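Local coordinates for protein (merozoite surface protein 1) (Plasmodium cynomolgi, PDB 1B9W), which forms the paired EGF-like C-terminal part of a merozoite surface antigen that probably helps the malaria parasite bind and invade host erythrocytes, at residues 4-10 and 20-26; 27-32 and 83-87; 56-61 and 70-75. All blocks are in the same frame, centred on the assembly; numbering follows the deposited sequence.

Contact 1. Residues 4-10 and 20-26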
loop_
_atom_site.group_PDB
_atom_site.type_symbol
_atom_site.label_atom_id
_atom_site.label_comp_id
_atom_site.label_asym_id
_atom_site.label_seq_id
_atom_site.Cartn_x
_atom_site.Cartn_y
_atom_site.Cartn_z
ATOM N N GLU A 4 -3.667 7.502 -15.251
ATOM C CA GLU A 4 -4.433 8.538 -14.604
ATOM C C GLU A 4 -4.177 8.561 -13.080
ATOM O O GLU A 4 -4.349 9.602 -12.463
ATOM C CB GLU A 4 -5.938 8.253 -14.699
ATOM C CG GLU A 4 -6.638 9.093 -15.762
ATOM C CD GLU A 4 -6.690 8.306 -17.065
ATOM O OE1 GLU A 4 -6.162 7.171 -17.078
ATOM O OE2 GLU A 4 -7.240 8.820 -18.047
ATOM N N HIS A 5 -3.895 7.362 -12.551
ATOM C CA HIS A 5 -3.725 7.339 -11.075
ATOM C C HIS A 5 -2.286 7.368 -10.613
ATOM O O HIS A 5 -2.018 7.306 -9.393
ATOM C CB HIS A 5 -4.440 6.080 -10.552
ATOM C CG HIS A 5 -5.930 6.102 -10.714
ATOM N ND1 HIS A 5 -6.776 6.854 -9.929
ATOM C CD2 HIS A 5 -6.706 5.413 -11.589
ATOM C CE1 HIS A 5 -8.026 6.625 -10.302
ATOM N NE2 HIS A 5 -7.995 5.771 -11.302
ATOM N N ARG A 6 -1.316 7.634 -11.496
ATOM C CA ARG A 6 0.039 7.918 -11.051
ATOM C C ARG A 6 0.121 9.247 -10.364
ATOM O O ARG A 6 -0.476 10.284 -10.708
ATOM C CB ARG A 6 1.001 7.859 -12.242
ATOM C CG ARG A 6 1.022 6.488 -12.915
ATOM C CD ARG A 6 2.001 6.566 -14.078
ATOM N NE ARG A 6 2.370 5.286 -14.645
ATOM C CZ ARG A 6 2.259 5.008 -15.943
ATOM N NH1 ARG A 6 1.788 5.912 -16.798
ATOM N NH2 ARG A 6 2.633 3.812 -16.376
ATOM N N CYS A 7 0.968 9.319 -9.307
ATOM C CA CYS A 7 1.084 10.593 -8.602
ATOM C C CYS A 7 1.911 11.593 -9.464
ATOM O O CYS A 7 2.877 11.154 -10.063
ATOM C CB CYS A 7 1.852 10.247 -7.289
ATOM S SG CYS A 7 0.551 9.422 -6.282
ATOM N N ILE A 8 1.492 12.847 -9.386
ATOM C CA ILE A 8 2.227 13.894 -10.131
ATOM C C ILE A 8 2.491 15.069 -9.246
ATOM O O ILE A 8 3.268 15.964 -9.619
ATOM C CB ILE A 8 1.370 14.349 -11.365
ATOM C CG1 ILE A 8 -0.027 14.733 -10.960
ATOM C CG2 ILE A 8 1.448 13.190 -12.360
ATOM C CD1 ILE A 8 -0.880 15.337 -12.098
ATOM N N ASP A 9 1.948 15.094 -8.017
ATOM C CA ASP A 9 2.185 16.226 -7.154
ATOM C C ASP A 9 3.142 15.926 -5.986
ATOM O O ASP A 9 3.589 16.846 -5.327
ATOM C CB ASP A 9 0.875 16.723 -6.533
ATOM C CG ASP A 9 -0.052 17.418 -7.530
ATOM O OD1 ASP A 9 0.511 18.114 -8.396
ATOM O OD2 ASP A 9 -1.281 17.287 -7.407
ATOM N N THR A 10 3.341 14.655 -5.706
ATOM C CA THR A 10 4.081 14.278 -4.473
ATOM C C THR A 10 5.442 13.751 -4.824
ATOM O O THR A 10 5.650 12.931 -5.712
ATOM C CB THR A 10 3.256 13.121 -3.831
ATOM O OG1 THR A 10 1.970 13.651 -3.530
ATOM C CG2 THR A 10 3.959 12.661 -2.537
ATOM N N ARG A 20 -2.990 8.347 -7.005
ATOM C CA ARG A 20 -3.686 9.648 -7.063
ATOM C C ARG A 20 -5.177 9.412 -7.304
ATOM O O ARG A 20 -5.554 8.635 -8.191
ATOM C CB ARG A 20 -3.170 10.441 -8.328
ATOM C CG ARG A 20 -4.018 11.749 -8.462
ATOM C CD ARG A 20 -3.427 12.416 -9.768
ATOM N NE ARG A 20 -4.070 13.738 -9.896
ATOM C CZ ARG A 20 -3.675 14.870 -9.393
ATOM N NH1 ARG A 20 -2.603 15.017 -8.601
ATOM N NH2 ARG A 20 -4.441 15.945 -9.595
ATOM N N TYR A 21 -6.044 9.833 -6.386
ATOM C CA TYR A 21 -7.439 9.494 -6.425
ATOM C C TYR A 21 -8.200 10.449 -7.393
ATOM O O TYR A 21 -7.640 11.506 -7.685
ATOM C CB TYR A 21 -8.020 9.705 -5.033
ATOM C CG TYR A 21 -7.451 8.674 -4.037
ATOM C CD1 TYR A 21 -8.033 7.406 -3.985
ATOM C CD2 TYR A 21 -6.413 9.011 -3.193
ATOM C CE1 TYR A 21 -7.555 6.470 -3.048
ATOM C CE2 TYR A 21 -5.929 8.077 -2.275
ATOM C CZ TYR A 21 -6.520 6.829 -2.212
ATOM O OH TYR A 21 -6.043 5.923 -1.264
ATOM N N LEU A 22 -9.457 10.126 -7.602
ATOM C CA LEU A 22 -10.341 10.971 -8.413
ATOM C C LEU A 22 -10.517 12.386 -7.900
ATOM O O LEU A 22 -10.931 13.240 -8.705
ATOM C CB LEU A 22 -11.757 10.318 -8.391
ATOM C CG LEU A 22 -12.176 9.598 -9.659
ATOM C CD1 LEU A 22 -10.973 8.967 -10.335
ATOM C CD2 LEU A 22 -13.272 8.579 -9.385
ATOM N N ASP A 23 -10.348 12.687 -6.616
ATOM C CA ASP A 23 -10.542 13.994 -6.034
ATOM C C ASP A 23 -9.296 14.865 -6.114
ATOM O O ASP A 23 -9.254 15.999 -5.626
ATOM C CB ASP A 23 -11.030 13.929 -4.583
ATOM C CG ASP A 23 -10.040 13.167 -3.693
ATOM O OD1 ASP A 23 -8.985 12.720 -4.175
ATOM O OD2 ASP A 23 -10.344 13.062 -2.488
ATOM N N GLY A 24 -8.262 14.333 -6.735
ATOM C CA GLY A 24 -7.011 15.045 -6.934
ATOM C C GLY A 24 -6.023 14.857 -5.789
ATOM O O GLY A 24 -4.925 15.430 -5.859
ATOM N N THR A 25 -6.442 14.167 -4.724
ATOM C CA THR A 25 -5.499 13.993 -3.597
ATOM C C THR A 25 -4.586 12.822 -3.896
ATOM O O THR A 25 -4.918 11.944 -4.699
ATOM C CB THR A 25 -6.238 13.683 -2.279
ATOM O OG1 THR A 25 -6.928 12.441 -2.456
ATOM C CG2 THR A 25 -7.209 14.754 -1.857
ATOM N N GLU A 26 -3.410 12.769 -3.253
ATOM C CA GLU A 26 -2.504 11.685 -3.493
ATOM C C GLU A 26 -2.141 11.053 -2.094
ATOM O O GLU A 26 -1.948 11.856 -1.197
ATOM C CB GLU A 26 -1.189 12.232 -4.098
ATOM C CG GLU A 26 -1.574 12.631 -5.557
ATOM C CD GLU A 26 -0.400 13.104 -6.381
ATOM O OE1 GLU A 26 0.729 13.300 -5.889
ATOM O OE2 GLU A 26 -0.674 13.218 -7.620
HETATM O O HOH W 1 -2.436 16.309 -5.065
HETATM O O HOH W 2 -3.056 18.507 -9.019
HETATM O O HOH W 3 0.857 12.759 -1.057
#
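The carboxylate of E26 is the polar hub. Its OE2 accepts a hydrogen bond from the backbone N of I8 at 2.8 Å, and its OE1 takes the N of D9 at 3.0 Å and the hydroxyl OG1 of T10 at 2.7 Å, so one side chain satisfies three consecutive residues of an irregular segment. R20 offsets part of that negative charge: its NH1 lies between the two carboxylates, 2.8 Å from OE2 of E26 and 2.9 Å from OD2 of D9, in a salt-bridge network of D9, R20 and E26 that lets the acids sit close together. Water 1 joins OD2 of D9 to O of G24, water 2 joins the same OD2 to NH2 of R20, and water 3 links OG1 of T10 with O of E26.

At the other end, H5 and R20 pair twice. R20 N donates to H5 O at 2.8 Å, and H5 ND1 donates to R20 O, also at 2.8 Å; Y19 stacks on the imidazole. Packing is lighter: CD1 of I8 lies over one face of the R20 guanidinium, and CD1 of L22 reaches CE1 of H5 at 3.8 Å. Between these ends, SG of C7 comes within 3.8 Å of R20 N and is disulfide-bonded to C18.

The 20-26 segment turns back through a type I beta turn from Y21 to G24, with an Asx turn at D23. An N-terminal segment tied by a cysteine to a two-stranded hairpin is the arrangement of an EGF-like domain, here the first of the pair.

Contact 2. Residues 27-32 and 83-87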
loop_
_atom_site.group_PDB
_atom_site.type_symbol
_atom_site.label_atom_id
_atom_site.label_comp_id
_atom_site.label_asym_id
_atom_site.label_seq_id
_atom_site.Cartn_x
_atom_site.Cartn_y
_atom_site.Cartn_z
ATOM N N GLU A 27 -1.992 9.757 -2.172
ATOM C CA GLU A 27 -1.574 9.131 -0.845
ATOM C C GLU A 27 -0.447 8.212 -1.185
ATOM O O GLU A 27 -0.512 7.394 -2.080
ATOM C CB GLU A 27 -2.767 8.350 -0.282
ATOM C CG GLU A 27 -2.321 7.692 1.066
ATOM C CD GLU A 27 -3.426 6.816 1.610
ATOM O OE1 GLU A 27 -4.554 6.809 1.081
ATOM O OE2 GLU A 27 -3.165 6.139 2.639
ATOM N N TRP A 28 0.660 8.289 -0.390
ATOM C CA TRP A 28 1.737 7.359 -0.571
ATOM C C TRP A 28 1.720 6.391 0.705
ATOM O O TRP A 28 1.237 6.849 1.720
ATOM C CB TRP A 28 3.093 8.058 -0.653
ATOM C CG TRP A 28 3.460 8.990 0.458
ATOM C CD1 TRP A 28 3.216 10.330 0.572
ATOM C CD2 TRP A 28 4.187 8.631 1.656
ATOM N NE1 TRP A 28 3.730 10.837 1.738
ATOM C CE2 TRP A 28 4.324 9.775 2.421
ATOM C CE3 TRP A 28 4.695 7.388 2.099
ATOM C CZ2 TRP A 28 4.957 9.792 3.674
ATOM C CZ3 TRP A 28 5.353 7.400 3.346
ATOM C CH2 TRP A 28 5.450 8.574 4.095
ATOM N N ARG A 29 2.115 5.194 0.394
ATOM C CA ARG A 29 2.156 4.152 1.463
ATOM C C ARG A 29 3.422 3.359 1.279
ATOM O O ARG A 29 3.880 3.019 0.166
ATOM C CB ARG A 29 0.991 3.171 1.251
ATOM C CG ARG A 29 -0.367 3.822 1.547
ATOM C CD ARG A 29 -1.465 2.761 1.317
ATOM N NE ARG A 29 -2.749 3.413 1.630
ATOM C CZ ARG A 29 -3.950 2.941 1.344
ATOM N NH1 ARG A 29 -4.159 1.792 0.747
ATOM N NH2 ARG A 29 -4.992 3.682 1.717
ATOM N N CYS A 30 4.068 2.997 2.441
ATOM C CA CYS A 30 5.221 2.131 2.206
ATOM C C CYS A 30 4.875 0.806 1.584
ATOM O O CYS A 30 3.812 0.234 1.815
ATOM C CB CYS A 30 5.951 1.956 3.569
ATOM S SG CYS A 30 6.549 3.421 4.362
ATOM N N LEU A 31 5.815 0.209 0.847
ATOM C CA LEU A 31 5.698 -1.088 0.240
ATOM C C LEU A 31 5.700 -2.155 1.382
ATOM O O LEU A 31 6.018 -1.774 2.524
ATOM C CB LEU A 31 6.868 -1.350 -0.703
ATOM C CG LEU A 31 6.860 -0.457 -1.992
ATOM C CD1 LEU A 31 8.094 -0.795 -2.826
ATOM C CD2 LEU A 31 5.573 -0.697 -2.764
ATOM N N LEU A 32 5.176 -3.318 1.066
ATOM C CA LEU A 32 5.194 -4.378 2.098
ATOM C C LEU A 32 6.620 -4.615 2.578
ATOM O O LEU A 32 7.620 -4.518 1.876
ATOM C CB LEU A 32 4.633 -5.674 1.524
ATOM C CG LEU A 32 3.151 -5.801 1.225
ATOM C CD1 LEU A 32 2.812 -7.223 0.784
ATOM C CD2 LEU A 32 2.317 -5.331 2.403
ATOM N N PHE A 83 0.611 -3.301 -6.088
ATOM C CA PHE A 83 1.818 -3.359 -5.266
ATOM C C PHE A 83 1.641 -4.418 -4.166
ATOM O O PHE A 83 1.959 -4.131 -3.016
ATOM C CB PHE A 83 2.127 -2.015 -4.619
ATOM C CG PHE A 83 2.107 -0.846 -5.575
ATOM C CD1 PHE A 83 3.163 -0.625 -6.433
ATOM C CD2 PHE A 83 1.039 0.030 -5.590
ATOM C CE1 PHE A 83 3.143 0.445 -7.310
ATOM C CE2 PHE A 83 1.007 1.111 -6.455
ATOM C CZ PHE A 83 2.067 1.309 -7.317
ATOM N N GLU A 84 1.135 -5.571 -4.540
ATOM C CA GLU A 84 0.921 -6.694 -3.632
ATOM C C GLU A 84 -0.124 -6.457 -2.568
ATOM O O GLU A 84 -0.175 -7.206 -1.582
ATOM C CB GLU A 84 2.257 -7.145 -3.003
ATOM C CG GLU A 84 3.233 -7.602 -4.075
ATOM C CD GLU A 84 4.686 -7.623 -3.681
ATOM O OE1 GLU A 84 5.083 -7.243 -2.559
ATOM O OE2 GLU A 84 5.495 -8.049 -4.543
ATOM N N GLY A 85 -1.028 -5.484 -2.751
ATOM C CA GLY A 85 -2.103 -5.264 -1.813
ATOM C C GLY A 85 -1.898 -4.097 -0.875
ATOM O O GLY A 85 -2.747 -3.882 -0.009
ATOM N N VAL A 86 -0.877 -3.296 -1.091
ATOM C CA VAL A 86 -0.736 -2.023 -0.384
ATOM C C VAL A 86 -1.904 -1.106 -0.734
ATOM O O VAL A 86 -2.362 -0.313 0.070
ATOM C CB VAL A 86 0.632 -1.402 -0.721
ATOM C CG1 VAL A 86 0.733 0.011 -0.218
ATOM C CG2 VAL A 86 1.729 -2.260 -0.090
ATOM N N PHE A 87 -2.385 -1.244 -1.981
ATOM C CA PHE A 87 -3.635 -0.594 -2.393
ATOM C C PHE A 87 -4.510 -1.679 -3.069
ATOM O O PHE A 87 -3.988 -2.634 -3.640
ATOM C CB PHE A 87 -3.444 0.519 -3.442
ATOM C CG PHE A 87 -2.804 1.779 -2.952
ATOM C CD1 PHE A 87 -3.561 2.792 -2.404
ATOM C CD2 PHE A 87 -1.430 1.910 -3.067
ATOM C CE1 PHE A 87 -2.923 3.936 -1.947
ATOM C CE2 PHE A 87 -0.785 3.064 -2.623
ATOM C CZ PHE A 87 -1.561 4.055 -2.068
HETATM O O HOH W 4 4.468 -3.990 -1.694
#
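One direct hydrogen bond joins these segments: NH1 of R29 donates to the backbone O of V86 at 2.8 Å. The arginine is held in place for it by a salt bridge within its own strand, NE to OE2 of E27 at 2.9 Å, with weak further bonds from NH2 to both carboxylate oxygens. E27 has a second partner in Y21, whose hydroxyl bonds to OE1. A second polar link is indirect, through water 4, which accepts from N of L32 and donates to O of F83.

The aromatic part belongs to F87. CD of R29 lies over the face of its ring, 3.9 Å from the centroid, in a CH-pi contact, while the backbone O of E27 approaches the ring edge, 3.5 Å from CZ. The extended arginine thus covers the phenylalanine on its way to V86.

Aliphatic packing fills the rest, and V86 is its centre. CG1 of V86 meets CB of R29 at 3.5 Å, and CG2 of V86 meets CD2 of L32 at 4.0 Å. L32 also rests CD1 against CB of E84 at 3.8 Å, and CD2 of L31 touches CB of F83 at 4.1 Å. G85, with phi near 102°, passes the chain between E84 and V86 at backbone angles where a side chain would jam against the preceding carbonyl.

V86 and F87 both face L82 in a classic beta bulge. Strand 26-30 and the residues following it belong to the first EGF-like domain and 83-87 to the second, so this contact is a central part of the interface between the two domains.

Contact 3. Residues 56-61 and 70-75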
loop_
_atom_site.group_PDB
_atom_site.type_symbol
_atom_site.label_atom_id
_atom_site.label_comp_id
_atom_site.label_asym_id
_atom_site.label_seq_id
_atom_site.Cartn_x
_atom_site.Cartn_y
_atom_site.Cartn_z
ATOM N N CYS A 56 -0.897 -3.881 4.584
ATOM C CA CYS A 56 -1.903 -4.104 3.555
ATOM C C CYS A 56 -2.870 -2.929 3.572
ATOM O O CYS A 56 -3.053 -2.253 4.569
ATOM C CB CYS A 56 -2.746 -5.362 3.825
ATOM S SG CYS A 56 -1.776 -6.884 3.834
ATOM N N ALA A 57 -3.530 -2.671 2.407
ATOM C CA ALA A 57 -4.536 -1.598 2.450
ATOM C C ALA A 57 -5.484 -1.817 3.623
ATOM O O ALA A 57 -5.894 -2.943 3.933
ATOM C CB ALA A 57 -5.342 -1.704 1.142
ATOM N N PRO A 58 -5.991 -0.764 4.223
ATOM C CA PRO A 58 -6.898 -0.844 5.343
ATOM C C PRO A 58 -8.091 -1.739 5.087
ATOM O O PRO A 58 -8.495 -2.441 6.031
ATOM C CB PRO A 58 -7.329 0.569 5.656
ATOM C CG PRO A 58 -6.399 1.455 4.913
ATOM C CD PRO A 58 -5.618 0.652 3.925
ATOM N N GLU A 59 -8.636 -1.736 3.866
ATOM C CA GLU A 59 -9.857 -2.497 3.614
ATOM C C GLU A 59 -9.542 -3.915 3.180
ATOM O O GLU A 59 -10.422 -4.702 2.832
ATOM C CB GLU A 59 -10.730 -1.767 2.563
ATOM C CG GLU A 59 -10.128 -1.790 1.170
ATOM C CD GLU A 59 -9.059 -0.767 0.850
ATOM O OE1 GLU A 59 -8.500 -0.067 1.710
ATOM O OE2 GLU A 59 -8.734 -0.681 -0.366
ATOM N N ALA A 60 -8.259 -4.253 3.105
ATOM C CA ALA A 60 -7.830 -5.575 2.724
ATOM C C ALA A 60 -7.722 -6.492 3.987
ATOM O O ALA A 60 -7.465 -6.010 5.086
ATOM C CB ALA A 60 -6.451 -5.586 2.099
ATOM N N GLU A 61 -7.691 -7.770 3.666
ATOM C CA GLU A 61 -7.468 -8.766 4.726
ATOM C C GLU A 61 -5.987 -9.131 4.745
ATOM O O GLU A 61 -5.406 -9.419 3.701
ATOM C CB GLU A 61 -8.320 -10.005 4.399
ATOM C CG GLU A 61 -7.790 -11.268 5.050
ATOM C CD GLU A 61 -8.640 -12.486 4.713
ATOM O OE1 GLU A 61 -9.790 -12.534 5.194
ATOM O OE2 GLU A 61 -8.151 -13.363 3.976
ATOM N N ILE A 70 3.733 -11.981 4.403
ATOM C CA ILE A 70 2.476 -11.231 4.535
ATOM C C ILE A 70 1.689 -11.450 3.254
ATOM O O ILE A 70 2.309 -11.494 2.188
ATOM C CB ILE A 70 2.728 -9.734 4.765
ATOM C CG1 ILE A 70 3.330 -9.489 6.146
ATOM C CG2 ILE A 70 1.428 -8.940 4.624
ATOM C CD1 ILE A 70 4.157 -8.222 6.247
ATOM N N VAL A 71 0.421 -11.784 3.385
ATOM C CA VAL A 71 -0.423 -12.023 2.210
ATOM C C VAL A 71 -1.608 -11.061 2.314
ATOM O O VAL A 71 -2.357 -11.185 3.290
ATOM C CB VAL A 71 -0.961 -13.469 2.206
ATOM C CG1 VAL A 71 -2.153 -13.591 1.262
ATOM C CG2 VAL A 71 0.135 -14.445 1.786
ATOM N N CYS A 72 -1.711 -10.081 1.414
ATOM C CA CYS A 72 -2.845 -9.162 1.497
ATOM C C CYS A 72 -3.961 -9.629 0.575
ATOM O O CYS A 72 -3.654 -9.921 -0.583
ATOM C CB CYS A 72 -2.438 -7.746 1.037
ATOM S SG CYS A 72 -1.053 -7.071 1.961
ATOM N N LYS A 73 -5.215 -9.571 1.010
ATOM C CA LYS A 73 -6.242 -9.958 0.044
ATOM C C LYS A 73 -7.272 -8.856 -0.152
ATOM O O LYS A 73 -7.880 -8.387 0.811
ATOM C CB LYS A 73 -6.880 -11.281 0.488
ATOM C CG LYS A 73 -7.992 -11.702 -0.456
ATOM C CD LYS A 73 -8.003 -13.187 -0.769
ATOM C CE LYS A 73 -8.993 -13.458 -1.900
ATOM N NZ LYS A 73 -8.311 -14.002 -3.110
ATOM N N CYS A 74 -7.464 -8.437 -1.400
ATOM C CA CYS A 74 -8.509 -7.427 -1.655
ATOM C C CYS A 74 -9.831 -8.180 -1.821
ATOM O O CYS A 74 -9.981 -8.916 -2.805
ATOM C CB CYS A 74 -8.206 -6.637 -2.922
ATOM S SG CYS A 74 -6.614 -5.787 -2.838
ATOM N N THR A 75 -10.684 -8.110 -0.814
ATOM C CA THR A 75 -11.907 -8.897 -0.812
ATOM C C THR A 75 -13.042 -8.400 -1.685
ATOM O O THR A 75 -13.915 -9.228 -1.971
ATOM C CB THR A 75 -12.430 -9.072 0.631
ATOM O OG1 THR A 75 -12.526 -7.787 1.255
ATOM C CG2 THR A 75 -11.451 -9.938 1.410
HETATM O O HOH W 5 -12.319 -4.737 1.016
HETATM O O HOH W 6 -11.183 -6.935 4.325
#
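Strand 70-73 forms one arm of the two-stranded antiparallel hairpin in the second EGF-like domain, and the 56-61 segment comes up to it through a disulfide and the first pair of the ladder. I70 starts the walk: its CG2 packs on SG of C56 at 3.9 Å, while its backbone N is hydrogen-bonded to the hydroxyl of Y33. V71 pairs through its backbone with K63, farther along the partner strand. At C72 the covalent link is made, SG to SG of C56 at 2.0 Å with a chi3 of -80°, one of the cross-links that stabilise an EGF-like domain.

K73 carries the backbone register. It and E61 form an antiparallel hydrogen-bonded pair, with N of E61 donating to O of K73 at 2.9 Å and N of K73 to O of E61 at 2.7 Å. Both side chains leave the same face of the sheet, OE2 of E61 lying 4.3 Å from CB of K73. Before this pair, 56-61 reverses through a type I turn from A57 to A60, which sets CB of A60 3.4 Å from O of K73.

C74 turns its side chain away and is disulfide-bonded to C88. Beyond it, T75 faces the turn again: CG2 meets CB of E61 at 4.3 Å, and water 5 lies 2.6 Å from O of E59 and 3.1 Å from OG1 of T75.

Contact 1 lies at the surface of the first EGF-like domain and contact 3 is partly buried in the second, their centres about 21 Å apart and not touching. Contact 2 sits near the middle of the chain and joins the two domains. Contacts 1 and 2 share strand 26-30, E26 in the former and residues 27-30 in the latter; contact 3 uses the separate hairpin strand 70-73. The chemistry follows: charged and solvated in 4-10/20-26, apolar packing and one arginine bond in 27-32/83-87, covalent and backbone pairing in 56-61/70-75. Contact 2 touches both others: OH of Y21 is hydrogen-bonded to OE1 of E27 at 2.9 Å, and O of G85 receives N of A57 at 2.8 Å.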